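Local coordinates for uncharacterized protein (PDB 4Q0Y) that is of unknown function but adopts a hot-dog, thioesterase-like fold, at residues F14-F19 with A61-F66; E50-I55 with K117-I122; I93-G96 with K101-I104. All coordinates share one frame; numbering follows the deposited sequence.

Contact 1. Residues F14-F19 with A61-F66; sequences FKFNSF and ANIESF
With chi1 of -161° for Phe16 and 67° for Ile63, the Phe16 ring swings beside its own carbonyl carbon while the CG2 branch of Ile63 is set anti to its carbonyl carbon, and the two groups meet. CG2 settles over one face of the ring in a CH-pi contact, 3.8 Å from its centroid and 22° off the ring normal. It is displaced toward the rim, with Phe16 CD1 at 3.5 Å from Ile63 CG2. The other branch of Ile63 runs past: CD1 lies 3.8 Å from Phe16 O, and the two side chains slide by each other in opposite directions. A beta-branched residue suits the place because one branch can press on the ring while the other covers the backbone beside it. In the hot-dog-like fold this joins the loop that follows strand 4-15 to the loop between strands 52-55 and 68-80, at the surface of the chain. Phe19 reaches the other end of the second loop segment: its CZ meets Ala61 O obliquely at 3.3 Å, and the Ala61 methyl CB touches Phe19 CZ more loosely at 4.2 Å. Phe16 CE1 stands 3.6 Å above the middle of the Phe19 ring, so the edge of one phenylalanine meets the face of the other. Behind Ile63 the loop tightens into a 3-10 turn at 63-65, which Ser65 OG fastens by a 2.7 Å hydrogen bond to Asn62 OD1. His71 packs edge-to-face with Phe16, and Leu94 of strand 83-95 lies against both Phe16 and Ile63.

Contact 2. Residues E50-I55 with K117-I122; sequences EGIKKI and KNNTNI
Asn119 ND2 is the polar atom on which this contact turns. It reaches Gly51 O over 3.5 Å in a hydrogen bond that is weak, being both long and bent to 138° at the hydrogen. The same nitrogen rests on an aliphatic branch of the next residue, 3.6 Å from Ile52 CG1 and 4.0 Å from Ile52 CD1. The amide is carried toward the strand by a chi1 of -78°, which sets CG anti to the carbonyl carbon of Asn119. Ile52 has its CG1 in the corresponding position, chi1 -56°, and crosses the asparagine at about a right angle, its end coming nearer to the helix than its CB does. Glycine suits position 51 because a beta carbon here would point at the helix and press on the Asn119 amide nitrogen. Ile52, buried, also packs on Tyr113 and Leu115 of strand 112-115 and on Ser45 and Leu46. Strand 52-55 pairs antiparallel with strand 112-115, with backbone bonds joining Gly51 to Asp116, Lys53 to Val114 and Ile55 to Ser112; the weak amide bond adds a strand-to-helix link at this edge of the hot-dog-like sheet. At the first turn of the helix, the Asp116 carboxylate oxygen OD1 accepts the backbone N-H of Asn119, which ties the start of helix 117-126 to the residue just before it. Strand 52-55 is an outermost strand of the sheet within this chain, and the helix follows its neighbour 112-115 directly in the chain, with Asn119 also touching Ile42 of helix 33-44.

Contact 3. Residues I93-G96 with K101-I104; sequences ILVG and KSYI
The strands at Ile93-Val95 and Ser102-Ile104 run antiparallel, their directions 171° apart and their axes 4.7 Å from each other at closest approach. Leu94 and Tyr103 form the hydrogen-bonded pair: Leu94 N binds Tyr103 O at 2.9 Å, and Tyr103 N binds Leu94 O at 2.8 Å. Both donors lie in the plane of the carbonyl they meet, and the two bonds are nearly straight, so the register is firmly set. Ile93 faces Ile104 in the adjoining non-hydrogen-bonded pair. These two side chains lie side by side and point the same way, Ile93 CD1 touching Ile104 CG1 at 3.8 Å. Both are buried, as suits branched aliphatic residues on this face, where Leu123 of helix 117-126 covers Ile93, Val95 and Ser102. On the other face Leu94 and Tyr103 meet less closely, CB to CB. This is a beta hairpin joining strand 83-95 to strand 102-106 within the curved antiparallel sheet of the hot-dog-like fold, with Lys101 and the four residues 97-100 in the connection. Near the turn the pairing gives way to a side chain: Gly96 N donates to Ser102 OG at 3.1 Å and also, weakly, to Lys101 O. With chi1 of -60° the serine hydroxyl sits beside its own backbone N, and Ser102 OG rests 3.4 Å from Val95 CA; it also bonds to Thr120 of helix 117-126. A glycine fits at position 96, where phi is positive. Lys101 N is held in turn by Asp97 OD1 in the connection.

In the fold
From the N terminus, strand 4-15 runs into the first half of contact 1, and strand 26-30 and helix 33-44 follow. The chain then passes the first half of contact 2 at 50-55 before residues 61-66 close contact 1, so these two contacts cross along the sequence. Contact 1 is closed before contact 3 opens, the two coming in series. Contact 3 closes a much shorter hairpin, and both of its segments fall between those of contact 2, which is completed last by helix 117-126. Contact 3 is the meeting point: Phe66 of contact 1 packs on Leu94 and Tyr103, while Ile55 CD1 of contact 2 lies 3.6 Å from Tyr103 CE2. Contacts 1 and 2, with centres about 19 Å apart, do not touch.

Contact 1. Residues F14-F19 with A61-F66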
loop_
_atom_site.group_PDB
_atom_site.type_symbol
_atom_site.label_atom_id
_atom_site.label_comp_id
_atom_site.label_asym_id
_atom_site.label_seq_id
_atom_site.Cartn_x
_atom_site.Cartn_y
_atom_site.Cartn_z
ATOM N N PHE B 14 13.611 -16.550 -8.511
ATOM C CA PHE B 14 14.327 -17.424 -9.450
ATOM C C PHE B 14 15.281 -16.614 -10.315
ATOM O O PHE B 14 15.051 -15.413 -10.533
ATOM C CB PHE B 14 13.353 -18.150 -10.375
ATOM C CG PHE B 14 12.316 -18.979 -9.656
ATOM C CD1 PHE B 14 11.123 -18.377 -9.164
ATOM C CD2 PHE B 14 12.493 -20.348 -9.484
ATOM C CE1 PHE B 14 10.154 -19.127 -8.514
ATOM C CE2 PHE B 14 11.511 -21.094 -8.819
ATOM C CZ PHE B 14 10.352 -20.484 -8.339
ATOM N N LYS B 15 16.315 -17.274 -10.833
ATOM C CA LYS B 15 17.292 -16.625 -11.688
ATOM C C LYS B 15 16.647 -16.216 -13.004
ATOM O O LYS B 15 15.917 -16.994 -13.603
ATOM C CB LYS B 15 18.482 -17.538 -11.947
ATOM C CG LYS B 15 19.614 -16.881 -12.692
ATOM C CD LYS B 15 20.827 -17.792 -12.650
ATOM C CE LYS B 15 21.975 -17.200 -13.398
ATOM N NZ LYS B 15 22.366 -15.866 -12.872
ATOM N N PHE B 16 16.905 -14.987 -13.440
ATOM C CA PHE B 16 16.367 -14.476 -14.702
ATOM C C PHE B 16 17.192 -15.103 -15.823
ATOM O O PHE B 16 18.277 -14.617 -16.133
ATOM C CB PHE B 16 16.435 -12.935 -14.700
ATOM C CG PHE B 16 15.526 -12.273 -15.695
ATOM C CD1 PHE B 16 15.607 -12.567 -17.064
ATOM C CD2 PHE B 16 14.635 -11.290 -15.277
ATOM C CE1 PHE B 16 14.778 -11.926 -17.977
ATOM C CE2 PHE B 16 13.808 -10.630 -16.198
ATOM C CZ PHE B 16 13.870 -10.972 -17.532
ATOM N N ASN B 17 16.705 -16.193 -16.424
ATOM C CA ASN B 17 17.466 -16.915 -17.476
ATOM C C ASN B 17 16.741 -16.995 -18.828
ATOM O O ASN B 17 17.148 -17.756 -19.704
ATOM C CB ASN B 17 17.855 -18.322 -16.974
ATOM C CG ASN B 17 16.655 -19.201 -16.691
ATOM O OD1 ASN B 17 15.509 -18.815 -16.918
ATOM N ND2 ASN B 17 16.905 -20.351 -16.095
ATOM N N SER B 18 15.652 -16.244 -18.971
ATOM C CA SER B 18 14.819 -16.283 -20.172
ATOM C C SER B 18 13.855 -15.111 -20.167
ATOM O O SER B 18 13.448 -14.654 -19.106
ATOM C CB SER B 18 14.004 -17.580 -20.212
ATOM O OG SER B 18 13.159 -17.655 -21.338
ATOM N N PHE B 19 13.511 -14.624 -21.363
ATOM C CA PHE B 19 12.424 -13.639 -21.541
ATOM C C PHE B 19 11.112 -14.298 -22.006
ATOM O O PHE B 19 10.149 -13.586 -22.281
ATOM C CB PHE B 19 12.861 -12.525 -22.518
ATOM C CG PHE B 19 13.637 -11.417 -21.866
ATOM C CD1 PHE B 19 12.968 -10.334 -21.305
ATOM C CD2 PHE B 19 15.036 -11.454 -21.817
ATOM C CE1 PHE B 19 13.680 -9.302 -20.696
ATOM C CE2 PHE B 19 15.759 -10.423 -21.205
ATOM C CZ PHE B 19 15.073 -9.350 -20.636
ATOM N N ALA B 61 15.466 -5.479 -23.855
ATOM C CA ALA B 61 15.995 -5.275 -22.515
ATOM C C ALA B 61 16.923 -6.431 -22.241
ATOM O O ALA B 61 16.748 -7.535 -22.777
ATOM C CB ALA B 61 14.903 -5.264 -21.479
ATOM N N ASN B 62 17.937 -6.151 -21.442
ATOM C CA ASN B 62 18.759 -7.202 -20.903
ATOM C C ASN B 62 19.067 -6.949 -19.454
ATOM O O ASN B 62 19.141 -5.803 -18.949
ATOM C CB ASN B 62 20.048 -7.346 -21.711
ATOM C CG ASN B 62 20.826 -6.065 -21.774
ATOM O OD1 ASN B 62 21.224 -5.554 -20.741
ATOM N ND2 ASN B 62 21.042 -5.529 -22.979
ATOM N N ILE B 63 19.391 -8.065 -18.839
ATOM C CA ILE B 63 19.503 -8.091 -17.400
ATOM C C ILE B 63 20.697 -7.325 -16.845
ATOM O O ILE B 63 20.607 -6.771 -15.753
ATOM C CB ILE B 63 19.435 -9.518 -16.859
ATOM C CG1 ILE B 63 20.650 -10.372 -17.273
ATOM C CG2 ILE B 63 18.121 -10.137 -17.308
ATOM C CD1 ILE B 63 20.672 -11.724 -16.599
ATOM N N GLU B 64 21.778 -7.240 -17.612
ATOM C CA GLU B 64 22.978 -6.541 -17.179
ATOM C C GLU B 64 22.769 -5.045 -16.985
ATOM O O GLU B 64 23.569 -4.405 -16.308
ATOM C CB GLU B 64 24.134 -6.764 -18.148
ATOM C CG GLU B 64 24.601 -8.199 -18.329
ATOM C CD GLU B 64 23.803 -9.027 -19.322
ATOM O OE1 GLU B 64 22.892 -8.531 -20.014
ATOM O OE2 GLU B 64 24.093 -10.212 -19.399
ATOM N N SER B 65 21.710 -4.490 -17.596
ATOM C CA SER B 65 21.373 -3.074 -17.488
ATOM C C SER B 65 20.688 -2.691 -16.173
ATOM O O SER B 65 20.487 -1.531 -15.929
ATOM C CB SER B 65 20.454 -2.673 -18.659
ATOM O OG SER B 65 21.068 -2.999 -19.912
ATOM N N PHE B 66 20.365 -3.661 -15.323
ATOM C CA PHE B 66 19.578 -3.446 -14.110
ATOM C C PHE B 66 20.319 -3.890 -12.852
ATOM O O PHE B 66 21.165 -4.787 -12.903
ATOM C CB PHE B 66 18.264 -4.208 -14.232
ATOM C CG PHE B 66 17.379 -3.683 -15.319
ATOM C CD1 PHE B 66 17.518 -4.154 -16.621
ATOM C CD2 PHE B 66 16.414 -2.713 -15.045
ATOM C CE1 PHE B 66 16.713 -3.651 -17.655
ATOM C CE2 PHE B 66 15.604 -2.211 -16.063
ATOM C CZ PHE B 66 15.777 -2.666 -17.370
#

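Contact 2. Residues E50-I55 with K117-I122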
loop_
_atom_site.group_PDB
_atom_site.type_symbol
_atom_site.label_atom_id
_atom_site.label_comp_id
_atom_site.label_asym_id
_atom_site.label_seq_id
_atom_site.Cartn_x
_atom_site.Cartn_y
_atom_site.Cartn_z
ATOM N N GLU B 50 0.235 7.394 -10.947
ATOM C CA GLU B 50 0.968 8.296 -11.853
ATOM C C GLU B 50 2.415 7.850 -12.100
ATOM O O GLU B 50 2.980 8.197 -13.131
ATOM C CB GLU B 50 0.947 9.732 -11.343
ATOM C CG GLU B 50 -0.433 10.392 -11.506
ATOM C CD GLU B 50 -0.624 11.159 -12.819
ATOM O OE1 GLU B 50 0.054 10.860 -13.831
ATOM O OE2 GLU B 50 -1.474 12.079 -12.846
ATOM N N GLY B 51 2.982 7.056 -11.190
ATOM C CA GLY B 51 4.364 6.540 -11.313
ATOM C C GLY B 51 4.526 5.192 -11.998
ATOM O O GLY B 51 5.609 4.602 -11.933
ATOM N N ILE B 52 3.436 4.634 -12.542
ATOM C CA ILE B 52 3.462 3.323 -13.210
ATOM C C ILE B 52 2.703 3.518 -14.535
ATOM O O ILE B 52 1.695 4.242 -14.585
ATOM C CB ILE B 52 2.865 2.159 -12.336
ATOM C CG1 ILE B 52 3.567 2.047 -10.965
ATOM C CG2 ILE B 52 2.943 0.824 -13.075
ATOM C CD1 ILE B 52 2.929 1.089 -9.976
ATOM N N LYS B 53 3.228 2.931 -15.603
ATOM C CA LYS B 53 2.605 3.055 -16.940
ATOM C C LYS B 53 2.623 1.714 -17.641
ATOM O O LYS B 53 3.674 1.068 -17.690
ATOM C CB LYS B 53 3.323 4.087 -17.798
ATOM C CG LYS B 53 2.569 4.474 -19.076
ATOM C CD LYS B 53 3.370 5.320 -20.056
ATOM C CE LYS B 53 2.677 5.489 -21.412
ATOM N NZ LYS B 53 1.279 5.982 -21.451
ATOM N N LYS B 54 1.467 1.314 -18.193
ATOM C CA LYS B 54 1.401 0.140 -19.085
ATOM C C LYS B 54 2.143 0.445 -20.385
ATOM O O LYS B 54 1.938 1.489 -21.001
ATOM C CB LYS B 54 -0.051 -0.247 -19.394
ATOM C CG LYS B 54 -0.211 -1.605 -20.085
ATOM C CD LYS B 54 -1.665 -1.876 -20.489
ATOM C CE LYS B 54 -2.536 -2.209 -19.279
ATOM N NZ LYS B 54 -3.969 -2.402 -19.647
ATOM N N ILE B 55 2.991 -0.477 -20.816
ATOM C CA ILE B 55 3.849 -0.268 -21.992
ATOM C C ILE B 55 3.979 -1.558 -22.768
ATOM O O ILE B 55 3.686 -2.639 -22.240
ATOM C CB ILE B 55 5.281 0.158 -21.588
ATOM C CG1 ILE B 55 5.920 -0.822 -20.595
ATOM C CG2 ILE B 55 5.264 1.543 -21.009
ATOM C CD1 ILE B 55 7.429 -0.834 -20.680
ATOM N N LYS B 117 11.184 6.303 -10.643
ATOM C CA LYS B 117 12.240 6.257 -9.612
ATOM C C LYS B 117 11.741 5.945 -8.189
ATOM O O LYS B 117 12.376 5.159 -7.503
ATOM C CB LYS B 117 13.068 7.523 -9.610
ATOM C CG LYS B 117 13.930 7.660 -10.835
ATOM C CD LYS B 117 14.734 8.954 -10.792
ATOM C CE LYS B 117 15.550 9.101 -12.053
ATOM N NZ LYS B 117 16.244 10.409 -12.160
ATOM N N ASN B 118 10.625 6.558 -7.774
ATOM C CA ASN B 118 9.990 6.283 -6.453
ATOM C C ASN B 118 9.696 4.789 -6.229
ATOM O O ASN B 118 10.096 4.173 -5.204
ATOM C CB ASN B 118 8.690 7.117 -6.260
ATOM C CG ASN B 118 8.944 8.594 -5.975
ATOM O OD1 ASN B 118 10.064 9.036 -5.701
ATOM N ND2 ASN B 118 7.866 9.372 -6.014
ATOM N N ASN B 119 9.042 4.188 -7.218
ATOM C CA ASN B 119 8.761 2.756 -7.193
ATOM C C ASN B 119 10.003 1.879 -7.271
ATOM O O ASN B 119 10.087 0.844 -6.592
ATOM C CB ASN B 119 7.754 2.385 -8.285
ATOM C CG ASN B 119 6.352 2.761 -7.875
ATOM O OD1 ASN B 119 5.851 2.233 -6.875
ATOM N ND2 ASN B 119 5.723 3.658 -8.608
ATOM N N THR B 120 10.969 2.280 -8.085
ATOM C CA THR B 120 12.251 1.576 -8.162
ATOM C C THR B 120 12.948 1.537 -6.804
ATOM O O THR B 120 13.482 0.490 -6.439
ATOM C CB THR B 120 13.158 2.211 -9.236
ATOM O OG1 THR B 120 12.571 1.948 -10.502
ATOM C CG2 THR B 120 14.581 1.638 -9.230
ATOM N N ASN B 121 12.915 2.646 -6.071
ATOM C CA ASN B 121 13.533 2.724 -4.746
ATOM C C ASN B 121 12.883 1.706 -3.785
ATOM O O ASN B 121 13.578 0.992 -3.042
ATOM C CB ASN B 121 13.473 4.173 -4.217
ATOM C CG ASN B 121 14.334 5.152 -5.037
ATOM O OD1 ASN B 121 15.217 4.763 -5.812
ATOM N ND2 ASN B 121 14.067 6.431 -4.866
ATOM N N ILE B 122 11.557 1.587 -3.867
ATOM C CA ILE B 122 10.804 0.596 -3.074
ATOM C C ILE B 122 11.191 -0.841 -3.507
ATOM O O ILE B 122 11.424 -1.701 -2.659
ATOM C CB ILE B 122 9.277 0.831 -3.162
ATOM C CG1 ILE B 122 8.909 2.180 -2.535
ATOM C CG2 ILE B 122 8.491 -0.305 -2.497
ATOM C CD1 ILE B 122 7.535 2.675 -2.936
#

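Contact 3. Residues I93-G96 with K101-I104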
loop_
_atom_site.group_PDB
_atom_site.type_symbol
_atom_site.label_atom_id
_atom_site.label_comp_id
_atom_site.label_asym_id
_atom_site.label_seq_id
_atom_site.Cartn_x
_atom_site.Cartn_y
_atom_site.Cartn_z
ATOM N N ILE B 93 10.978 -9.466 -13.486
ATOM C CA ILE B 93 11.174 -8.130 -12.917
ATOM C C ILE B 93 12.590 -7.651 -13.188
ATOM O O ILE B 93 13.532 -8.424 -13.038
ATOM C CB ILE B 93 10.764 -8.076 -11.421
ATOM C CG1 ILE B 93 10.646 -6.636 -10.952
ATOM C CG2 ILE B 93 11.724 -8.864 -10.535
ATOM C CD1 ILE B 93 9.725 -6.468 -9.763
ATOM N N LEU B 94 12.693 -6.398 -13.662
ATOM C CA LEU B 94 13.964 -5.747 -13.977
ATOM C C LEU B 94 13.978 -4.460 -13.174
ATOM O O LEU B 94 13.175 -3.563 -13.434
ATOM C CB LEU B 94 14.030 -5.467 -15.467
ATOM C CG LEU B 94 13.960 -6.676 -16.384
ATOM C CD1 LEU B 94 13.772 -6.212 -17.829
ATOM C CD2 LEU B 94 15.198 -7.542 -16.233
ATOM N N VAL B 95 14.852 -4.383 -12.173
ATOM C CA VAL B 95 14.828 -3.303 -11.178
ATOM C C VAL B 95 16.046 -2.397 -11.321
ATOM O O VAL B 95 17.178 -2.858 -11.133
ATOM C CB VAL B 95 14.784 -3.838 -9.723
ATOM C CG1 VAL B 95 14.733 -2.702 -8.694
ATOM C CG2 VAL B 95 13.610 -4.782 -9.521
ATOM N N GLY B 96 15.807 -1.112 -11.592
ATOM C CA GLY B 96 16.840 -0.106 -11.532
ATOM C C GLY B 96 17.823 -0.071 -12.674
ATOM O O GLY B 96 18.967 -0.533 -12.541
ATOM N N LYS B 101 14.607 3.541 -13.656
ATOM C CA LYS B 101 13.327 2.888 -13.980
ATOM C C LYS B 101 13.367 1.383 -13.721
ATOM O O LYS B 101 14.441 0.768 -13.657
ATOM C CB LYS B 101 12.939 3.137 -15.457
ATOM C CG LYS B 101 12.696 4.602 -15.855
ATOM C CD LYS B 101 11.633 5.317 -15.034
ATOM C CE LYS B 101 11.553 6.797 -15.405
ATOM N NZ LYS B 101 11.121 7.021 -16.809
ATOM N N SER B 102 12.189 0.800 -13.571
ATOM C CA SER B 102 12.030 -0.631 -13.433
ATOM C C SER B 102 10.920 -1.130 -14.324
ATOM O O SER B 102 10.080 -0.339 -14.747
ATOM C CB SER B 102 11.733 -1.018 -11.975
ATOM O OG SER B 102 12.789 -0.611 -11.127
ATOM N N TYR B 103 10.917 -2.437 -14.578
ATOM C CA TYR B 103 9.915 -3.094 -15.420
ATOM C C TYR B 103 9.370 -4.349 -14.754
ATOM O O TYR B 103 10.120 -5.111 -14.160
ATOM C CB TYR B 103 10.496 -3.482 -16.758
ATOM C CG TYR B 103 10.998 -2.291 -17.543
ATOM C CD1 TYR B 103 12.274 -1.769 -17.317
ATOM C CD2 TYR B 103 10.197 -1.663 -18.467
ATOM C CE1 TYR B 103 12.734 -0.651 -18.019
ATOM C CE2 TYR B 103 10.645 -0.551 -19.190
ATOM C CZ TYR B 103 11.911 -0.057 -18.960
ATOM O OH TYR B 103 12.332 1.056 -19.661
ATOM N N ILE B 104 8.058 -4.557 -14.907
ATOM C CA ILE B 104 7.387 -5.798 -14.517
ATOM C C ILE B 104 6.706 -6.356 -15.775
ATOM O O ILE B 104 5.954 -5.631 -16.425
ATOM C CB ILE B 104 6.347 -5.561 -13.407
ATOM C CG1 ILE B 104 7.078 -5.131 -12.120
ATOM C CG2 ILE B 104 5.486 -6.818 -13.184
ATOM C CD1 ILE B 104 6.173 -4.601 -11.029
#